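Local coordinates for protein glutathione S-transferase (Natrialba magadii ATCC 43099, PDB 6GZF) that probably transfers glutathione as a Xi-class enzyme, a class known as glutathionyl-hydroquinone reductases, in a haloalkaliphilic archaeon, at residues A[29-37]-A[121-131]; A[41-52]-A[158-166]. One frame throughout, in Å; residues are numbered along the deposited sequence.

Interaction 1 of 2, residues A[29-37]-A[121-131]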
# COMPACT_ATOMS: atom_id res chain seq x y z
N SER A 29 -0.68 26.80 -0.45
CA SER A 29 -0.79 28.25 -0.55
C SER A 29 -1.96 28.69 -1.42
O SER A 29 -2.50 29.79 -1.23
CB SER A 29 0.51 28.84 -1.10
OG SER A 29 0.73 28.43 -2.43
N PHE A 30 -2.36 27.85 -2.37
CA PHE A 30 -3.46 28.19 -3.26
C PHE A 30 -4.77 28.33 -2.49
O PHE A 30 -5.61 29.16 -2.82
CB PHE A 30 -3.61 27.13 -4.36
CG PHE A 30 -4.83 27.33 -5.22
CD1 PHE A 30 -4.80 28.22 -6.28
CD2 PHE A 30 -6.00 26.64 -4.96
CE1 PHE A 30 -5.92 28.41 -7.07
CE2 PHE A 30 -7.12 26.83 -5.75
CZ PHE A 30 -7.08 27.72 -6.81
N GLU A 31 -4.94 27.50 -1.47
CA GLU A 31 -6.18 27.46 -0.72
C GLU A 31 -6.35 28.72 0.12
O GLU A 31 -7.47 29.13 0.43
CB GLU A 31 -6.23 26.22 0.18
CG GLU A 31 -5.33 25.08 -0.26
CD GLU A 31 -5.67 24.55 -1.64
OE1 GLU A 31 -4.73 24.30 -2.43
OE2 GLU A 31 -6.87 24.39 -1.94
N ARG A 32 -5.23 29.33 0.49
CA ARG A 32 -5.25 30.60 1.20
C ARG A 32 -5.49 31.75 0.22
O ARG A 32 -5.64 32.91 0.62
CB ARG A 32 -3.96 30.82 1.99
CG ARG A 32 -3.81 29.88 3.18
CD ARG A 32 -2.55 30.19 3.99
NE ARG A 32 -1.33 29.90 3.25
CZ ARG A 32 -0.68 28.74 3.31
NH1 ARG A 32 -1.14 27.76 4.08
NH2 ARG A 32 0.43 28.56 2.60
N GLN A 33 -5.52 31.41 -1.06
CA GLN A 33 -5.86 32.36 -2.11
C GLN A 33 -7.24 32.04 -2.68
O GLN A 33 -7.66 32.63 -3.67
CB GLN A 33 -4.81 32.33 -3.23
CG GLN A 33 -3.41 32.69 -2.79
CD GLN A 33 -3.15 34.18 -2.82
OE1 GLN A 33 -4.05 34.97 -3.12
NE2 GLN A 33 -1.92 34.57 -2.53
N ALA A 34 -7.93 31.10 -2.04
CA ALA A 34 -9.17 30.56 -2.60
C ALA A 34 -10.43 31.12 -1.96
O ALA A 34 -10.43 31.52 -0.79
CB ALA A 34 -9.16 29.04 -2.47
N THR A 35 -11.50 31.15 -2.74
CA THR A 35 -12.82 31.53 -2.26
C THR A 35 -13.67 30.28 -2.08
O THR A 35 -13.65 29.37 -2.91
CB THR A 35 -13.53 32.49 -3.25
OG1 THR A 35 -12.73 33.66 -3.43
CG2 THR A 35 -14.90 32.89 -2.72
N THR A 36 -14.42 30.21 -0.98
CA THR A 36 -15.35 29.11 -0.77
C THR A 36 -16.78 29.64 -0.66
O THR A 36 -17.01 30.85 -0.65
CB THR A 36 -15.00 28.30 0.49
OG1 THR A 36 -15.03 29.15 1.64
CG2 THR A 36 -13.62 27.68 0.35
N PHE A 37 -17.74 28.72 -0.58
CA PHE A 37 -19.15 29.09 -0.52
C PHE A 37 -19.75 28.62 0.80
O PHE A 37 -19.87 27.42 1.05
CB PHE A 37 -19.91 28.49 -1.71
CG PHE A 37 -19.42 28.96 -3.05
CD1 PHE A 37 -18.25 28.44 -3.60
CD2 PHE A 37 -20.12 29.91 -3.76
CE1 PHE A 37 -17.80 28.87 -4.83
CE2 PHE A 37 -19.67 30.35 -5.00
CZ PHE A 37 -18.51 29.83 -5.53
N TYR A 121 -19.71 26.14 -11.15
CA TYR A 121 -19.05 27.16 -10.33
C TYR A 121 -19.04 28.51 -11.05
O TYR A 121 -19.41 29.53 -10.47
CB TYR A 121 -17.62 26.74 -10.00
CG TYR A 121 -17.49 25.75 -8.87
CD1 TYR A 121 -17.82 24.41 -9.05
CD2 TYR A 121 -17.03 26.14 -7.62
CE1 TYR A 121 -17.70 23.50 -8.02
CE2 TYR A 121 -16.91 25.24 -6.58
CZ TYR A 121 -17.24 23.92 -6.78
OH TYR A 121 -17.12 23.02 -5.75
N VAL A 122 -18.61 28.49 -12.31
CA VAL A 122 -18.50 29.70 -13.12
C VAL A 122 -19.85 30.41 -13.25
O VAL A 122 -19.91 31.64 -13.20
CB VAL A 122 -17.95 29.38 -14.53
CG1 VAL A 122 -18.03 30.60 -15.44
CG2 VAL A 122 -16.52 28.88 -14.43
N ARG A 123 -20.92 29.65 -13.41
CA ARG A 123 -22.25 30.23 -13.47
C ARG A 123 -22.62 30.91 -12.16
O ARG A 123 -23.26 31.96 -12.14
CB ARG A 123 -23.30 29.17 -13.82
CG ARG A 123 -24.71 29.71 -13.91
CD ARG A 123 -25.73 28.62 -14.16
NE ARG A 123 -26.16 28.57 -15.56
CZ ARG A 123 -25.55 27.85 -16.50
NH1 ARG A 123 -24.49 27.11 -16.20
NH2 ARG A 123 -26.01 27.86 -17.74
N ALA A 124 -22.21 30.30 -11.05
CA ALA A 124 -22.52 30.82 -9.72
C ALA A 124 -21.62 31.99 -9.35
O ALA A 124 -22.04 32.92 -8.67
CB ALA A 124 -22.41 29.71 -8.69
N ALA A 125 -20.36 31.93 -9.79
CA ALA A 125 -19.40 32.99 -9.50
C ALA A 125 -18.42 33.15 -10.66
O ALA A 125 -17.35 32.54 -10.65
CB ALA A 125 -18.67 32.71 -8.21
N PRO A 126 -18.77 33.99 -11.65
CA PRO A 126 -18.04 34.20 -12.91
C PRO A 126 -16.56 34.55 -12.76
O PRO A 126 -15.82 34.40 -13.73
CB PRO A 126 -18.80 35.37 -13.56
CG PRO A 126 -19.71 35.92 -12.50
CD PRO A 126 -20.02 34.78 -11.60
N ASP A 127 -16.13 35.00 -11.59
CA ASP A 127 -14.75 35.41 -11.40
C ASP A 127 -14.09 34.66 -10.24
O ASP A 127 -13.08 35.11 -9.69
CB ASP A 127 -14.68 36.93 -11.15
CG ASP A 127 -13.28 37.49 -11.32
OD1 ASP A 127 -12.62 37.15 -12.32
OD2 ASP A 127 -12.85 38.27 -10.45
N VAL A 128 -14.66 33.52 -9.88
CA VAL A 128 -14.22 32.79 -8.69
C VAL A 128 -12.81 32.21 -8.84
O VAL A 128 -12.40 31.79 -9.93
CB VAL A 128 -15.22 31.65 -8.35
CG1 VAL A 128 -15.16 30.53 -9.38
CG2 VAL A 128 -14.95 31.10 -6.95
N THR A 129 -12.07 32.22 -7.74
CA THR A 129 -10.78 31.55 -7.67
C THR A 129 -10.82 30.48 -6.59
O THR A 129 -10.75 30.79 -5.40
CB THR A 129 -9.63 32.54 -7.39
OG1 THR A 129 -9.52 33.47 -8.48
CG2 THR A 129 -8.31 31.80 -7.24
N CYS A 130 -10.95 29.23 -7.00
CA CYS A 130 -11.15 28.14 -6.05
C CYS A 130 -10.81 26.77 -6.62
O CYS A 130 -10.32 26.67 -7.75
CB CYS A 130 -12.61 28.12 -5.58
SG CYS A 130 -13.79 27.72 -6.89
N ARG A 131 -11.06 25.74 -5.83
CA ARG A 131 -10.96 24.36 -6.30
C ARG A 131 -12.36 23.85 -6.64
O ARG A 131 -13.31 24.10 -5.91
CB ARG A 131 -10.32 23.46 -5.23
CG ARG A 131 -8.92 23.88 -4.81
CD ARG A 131 -7.85 23.22 -5.67
NE ARG A 131 -6.52 23.35 -5.08
CZ ARG A 131 -5.39 23.02 -5.70
NH1 ARG A 131 -5.42 22.53 -6.93
NH2 ARG A 131 -4.22 23.18 -5.08
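OE1 of Glu31 is gripped by two donors of Arg131: NH2, 2.9 Å from OE1 and met on its syn lone pair, and NE, which bonds it only weakly. OE2 takes a second weak bond from NE. Carboxylate and guanidinium planes lie 6° apart, so the salt bridge is nearly flat. A bend at chi2 (-90°) brings CG, CD and NE of Arg131 obliquely across the CD2 and CE2 atoms of Phe30, and CD2 of Phe30 lies over one guanidinium face, 3.3 Å from Arg131 NE. NH1 of the same arginine bonds Asn9 O. The Phe30 ring turns its edge to Cys130 O. Further along, Thr35 N donates to Thr129 O at 2.8 Å, and Ala34 CA adds a CA-H...O contact to that oxygen. Phe37 closes the far end: Ala125 CB stands at the ring edge, 3.9 Å from CZ of Phe37, Val128 CG2 also touches CZ, obliquely, and CE1 approaches Tyr121 CD2 obliquely, with the ring planes at 76°. Tyr121 OH bonds Thr133 O. Thus the N-terminal loop is fastened to the link leaving helix 117-124 in the thioredoxin-like domain. Arg131 is predicted to bind glutathione; its pairing with Glu31 would fix its guanidinium and probably offset part of its charge.

Interaction 2 of 2, residues A[41-52]-A[158-166]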
# COMPACT_ATOMS: atom_id res chain seq x y z
N VAL A 41 -28.65 27.17 4.68
CA VAL A 41 -30.09 27.04 4.62
C VAL A 41 -30.62 27.10 6.04
O VAL A 41 -30.25 26.27 6.88
CB VAL A 41 -30.54 25.73 3.95
CG1 VAL A 41 -32.05 25.62 3.94
CG2 VAL A 41 -29.98 25.64 2.53
N GLN A 42 -31.45 28.09 6.33
CA GLN A 42 -31.89 28.33 7.70
C GLN A 42 -33.41 28.36 7.82
O GLN A 42 -34.08 29.12 7.13
CB GLN A 42 -31.30 29.64 8.22
CG GLN A 42 -29.80 29.61 8.43
CD GLN A 42 -29.40 28.82 9.66
OE1 GLN A 42 -29.09 27.63 9.57
NE2 GLN A 42 -29.40 29.47 10.81
N ASP A 43 -33.94 27.52 8.71
CA ASP A 43 -35.37 27.52 9.00
C ASP A 43 -35.75 28.80 9.73
O ASP A 43 -35.95 28.81 10.94
CB ASP A 43 -35.75 26.29 9.84
CG ASP A 43 -37.23 25.97 9.77
OD1 ASP A 43 -38.02 26.87 9.41
OD2 ASP A 43 -37.60 24.82 10.07
N ASP A 44 -35.83 29.89 8.97
CA ASP A 44 -36.07 31.21 9.54
C ASP A 44 -36.73 32.12 8.51
O ASP A 44 -36.21 32.30 7.42
CB ASP A 44 -34.75 31.82 10.02
CG ASP A 44 -34.93 32.75 11.20
OD1 ASP A 44 -35.29 33.92 10.99
OD2 ASP A 44 -34.70 32.30 12.35
N SER A 45 -37.88 32.69 8.88
CA SER A 45 -38.67 33.50 7.96
C SER A 45 -37.89 34.69 7.39
O SER A 45 -38.19 35.17 6.30
CB SER A 45 -39.94 33.99 8.65
OG SER A 45 -39.66 34.43 9.97
N ASP A 46 -36.90 35.16 8.14
CA ASP A 46 -36.07 36.28 7.70
C ASP A 46 -34.92 35.81 6.81
O ASP A 46 -34.37 36.59 6.04
CB ASP A 46 -35.52 37.05 8.89
CG ASP A 46 -36.55 37.97 9.52
OD1 ASP A 46 -37.72 37.55 9.66
OD2 ASP A 46 -36.19 39.11 9.88
N ALA A 47 -34.57 34.53 6.94
CA ALA A 47 -33.40 33.99 6.26
C ALA A 47 -33.53 34.01 4.74
O ALA A 47 -34.63 33.94 4.20
CB ALA A 47 -33.13 32.56 6.74
N ARG A 48 -32.38 34.11 4.08
CA ARG A 48 -32.32 34.14 2.62
C ARG A 48 -32.69 32.79 2.02
O ARG A 48 -33.64 32.69 1.24
CB ARG A 48 -30.91 34.56 2.18
CG ARG A 48 -30.68 34.59 0.68
CD ARG A 48 -29.28 35.08 0.38
NE ARG A 48 -28.89 34.88 -1.01
CZ ARG A 48 -27.68 35.14 -1.49
NH1 ARG A 48 -27.41 34.93 -2.77
NH2 ARG A 48 -26.74 35.62 -0.69
N PHE A 49 -31.93 31.76 2.37
CA PHE A 49 -32.22 30.41 1.90
C PHE A 49 -33.05 29.64 2.93
O PHE A 49 -32.51 29.07 3.87
CB PHE A 49 -30.92 29.65 1.61
CG PHE A 49 -30.03 30.34 0.62
CD1 PHE A 49 -30.24 30.20 -0.74
CD2 PHE A 49 -28.97 31.13 1.05
CE1 PHE A 49 -29.41 30.83 -1.65
CE2 PHE A 49 -28.14 31.76 0.14
CZ PHE A 49 -28.37 31.61 -1.21
N GLN A 50 -34.36 29.65 2.73
CA GLN A 50 -35.26 28.90 3.59
C GLN A 50 -35.44 27.47 3.07
O GLN A 50 -35.38 27.24 1.86
CB GLN A 50 -36.62 29.60 3.70
CG GLN A 50 -36.77 30.43 4.96
CD GLN A 50 -37.73 31.59 4.79
OE1 GLN A 50 -38.87 31.54 5.24
NE2 GLN A 50 -37.26 32.65 4.14
N PRO A 51 -35.64 26.51 3.99
CA PRO A 51 -35.81 25.11 3.59
C PRO A 51 -37.14 24.85 2.87
O PRO A 51 -38.21 25.01 3.47
CB PRO A 51 -35.77 24.36 4.93
CG PRO A 51 -36.19 25.37 5.94
CD PRO A 51 -35.65 26.68 5.45
N GLU A 52 -37.06 24.47 1.60
CA GLU A 52 -38.24 24.10 0.84
C GLU A 52 -38.20 22.62 0.46
O GLU A 52 -37.19 21.94 0.68
CB GLU A 52 -38.39 24.96 -0.41
CG GLU A 52 -38.65 26.43 -0.12
CD GLU A 52 -38.93 27.23 -1.38
OE1 GLU A 52 -38.58 28.44 -1.41
OE2 GLU A 52 -39.48 26.66 -2.34
N ASP A 158 -29.25 18.22 8.83
CA ASP A 158 -29.60 17.60 10.10
C ASP A 158 -30.58 18.42 10.92
O ASP A 158 -31.51 17.88 11.51
CB ASP A 158 -28.32 17.36 10.91
CG ASP A 158 -28.53 16.41 12.07
OD1 ASP A 158 -29.51 15.64 12.05
OD2 ASP A 158 -27.70 16.43 13.00
N THR A 159 -30.39 19.74 10.95
CA THR A 159 -31.11 20.58 11.90
C THR A 159 -32.11 21.56 11.28
O THR A 159 -32.81 22.26 12.01
CB THR A 159 -30.12 21.39 12.76
OG1 THR A 159 -29.37 22.27 11.92
CG2 THR A 159 -29.18 20.46 13.51
N GLU A 160 -32.17 21.62 9.96
CA GLU A 160 -32.96 22.67 9.31
C GLU A 160 -34.08 22.15 8.40
O GLU A 160 -34.97 22.92 8.02
CB GLU A 160 -32.03 23.58 8.50
CG GLU A 160 -30.86 24.15 9.30
CD GLU A 160 -31.31 24.98 10.49
OE1 GLU A 160 -31.90 26.06 10.27
OE2 GLU A 160 -31.08 24.55 11.64
N PHE A 161 -34.04 20.87 8.04
CA PHE A 161 -35.04 20.31 7.13
C PHE A 161 -36.02 19.37 7.82
O PHE A 161 -36.45 18.38 7.23
CB PHE A 161 -34.34 19.57 5.98
CG PHE A 161 -33.68 20.47 4.98
CD1 PHE A 161 -32.37 20.88 5.17
CD2 PHE A 161 -34.36 20.90 3.85
CE1 PHE A 161 -31.75 21.71 4.24
CE2 PHE A 161 -33.74 21.73 2.93
CZ PHE A 161 -32.44 22.13 3.13
N ASP A 162 -36.39 19.69 9.06
CA ASP A 162 -37.26 18.82 9.85
C ASP A 162 -38.67 18.70 9.28
O ASP A 162 -39.37 17.72 9.52
CB ASP A 162 -37.34 19.32 11.29
CG ASP A 162 -36.20 18.79 12.15
OD1 ASP A 162 -35.71 17.68 11.87
OD2 ASP A 162 -35.81 19.48 13.11
N GLU A 163 -39.09 19.71 8.52
CA GLU A 163 -40.45 19.75 7.98
C GLU A 163 -40.63 18.74 6.84
O GLU A 163 -41.74 18.30 6.56
CB GLU A 163 -40.78 21.16 7.50
CG GLU A 163 -42.21 21.34 7.01
CD GLU A 163 -42.58 22.80 6.82
OE1 GLU A 163 -42.04 23.65 7.55
OE2 GLU A 163 -43.41 23.10 5.93
N PHE A 164 -39.52 18.37 6.20
CA PHE A 164 -39.59 17.56 4.99
C PHE A 164 -38.89 16.21 5.14
O PHE A 164 -38.91 15.39 4.22
CB PHE A 164 -38.99 18.33 3.82
CG PHE A 164 -39.48 19.75 3.74
CD1 PHE A 164 -40.71 20.05 3.18
CD2 PHE A 164 -38.70 20.79 4.24
CE1 PHE A 164 -41.16 21.35 3.11
CE2 PHE A 164 -39.15 22.10 4.17
CZ PHE A 164 -40.38 22.38 3.60
N ALA A 165 -38.28 15.98 6.30
CA ALA A 165 -37.63 14.70 6.57
C ALA A 165 -38.67 13.62 6.84
O ALA A 165 -39.72 13.89 7.44
CB ALA A 165 -36.68 14.83 7.75
N ASP A 166 -38.39 12.40 6.41
CA ASP A 166 -39.32 11.29 6.58
C ASP A 166 -39.07 10.53 7.88
O ASP A 166 -39.94 9.82 8.37
CB ASP A 166 -39.24 10.33 5.40
CG ASP A 166 -39.72 10.96 4.10
OD1 ASP A 166 -40.43 11.98 4.16
OD2 ASP A 166 -39.38 10.43 3.02
O HOH W 1 -35.99 22.16 10.74
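Glu160, on the chain leaving helix 150-159, accepts a direct polar bond from the loop 41-52. Asp43 N donates to its OE1 at 3.0 Å, in a fairly straight bond (164°) that reaches the anti side of the carboxylate and lies somewhat out of its plane. The glutamate chain, bent at chi2 (-60°), folds over the loop backbone, and its CG rests 3.3 Å from Val41 O. Asp43 is the centre of an inverse gamma turn.

Water extends the polar side. Water 1 donates to Asp43 OD2 at 3.2 Å and accepts from Asp162 N, with a weak further bond to Thr159 O; it thereby ties the aspartate carboxylate to the backbone at the helix end.

This is the C-terminal edge of the thioredoxin-like domain of a glutathione transferase: helix 150-159 follows the outermost strand 144-147, and the loop 41-52 leads into strand 56-60 of the same sheet. Val41 also touches Tyr56 and Val146 of these strands, which places the apolar layer of the contact against the sheet.

In that layer Phe161 meets two loop residues, Pro51 and Val41, which approach from neighbouring directions. Pro51 CB lies over one ring face, 4.2 Å from the Phe161 centroid, in a CH-pi contact. CG1 of Val41, anti to the backbone N (chi1 179°), extends to Phe161 CZ at 3.6 Å, the two side chains crossing at about a right angle. Phe164 lies beside the next peptide: Pro51 O is near the plane of its ring, at the edge by CE2, and Glu52 C stands over one face, 3.8 Å from Phe164 CZ. The opposite face of that ring carries CB of its neighbour Glu163.

Overall arrangement
Interactions 1 and 2 fasten successive parts of one long loop, which runs from strand 15-17 to strand 56-60, to the thioredoxin-like domain, and their centres lie about 26 Å apart. Residues 29-37 pack on the chain leaving helix 117-124, residues 41-52 on the chain leaving helix 150-159, so the two pairings alternate along the sequence. Interaction 1 is the nearer to the predicted glutathione site: it contains Arg131, the side chain of Tyr121 is about 7 Å from that of Trp97, and that of Phe37 about 7 Å from that of Glu149. In interaction 2 the Val41 side chain is about 12 Å from that of Glu149.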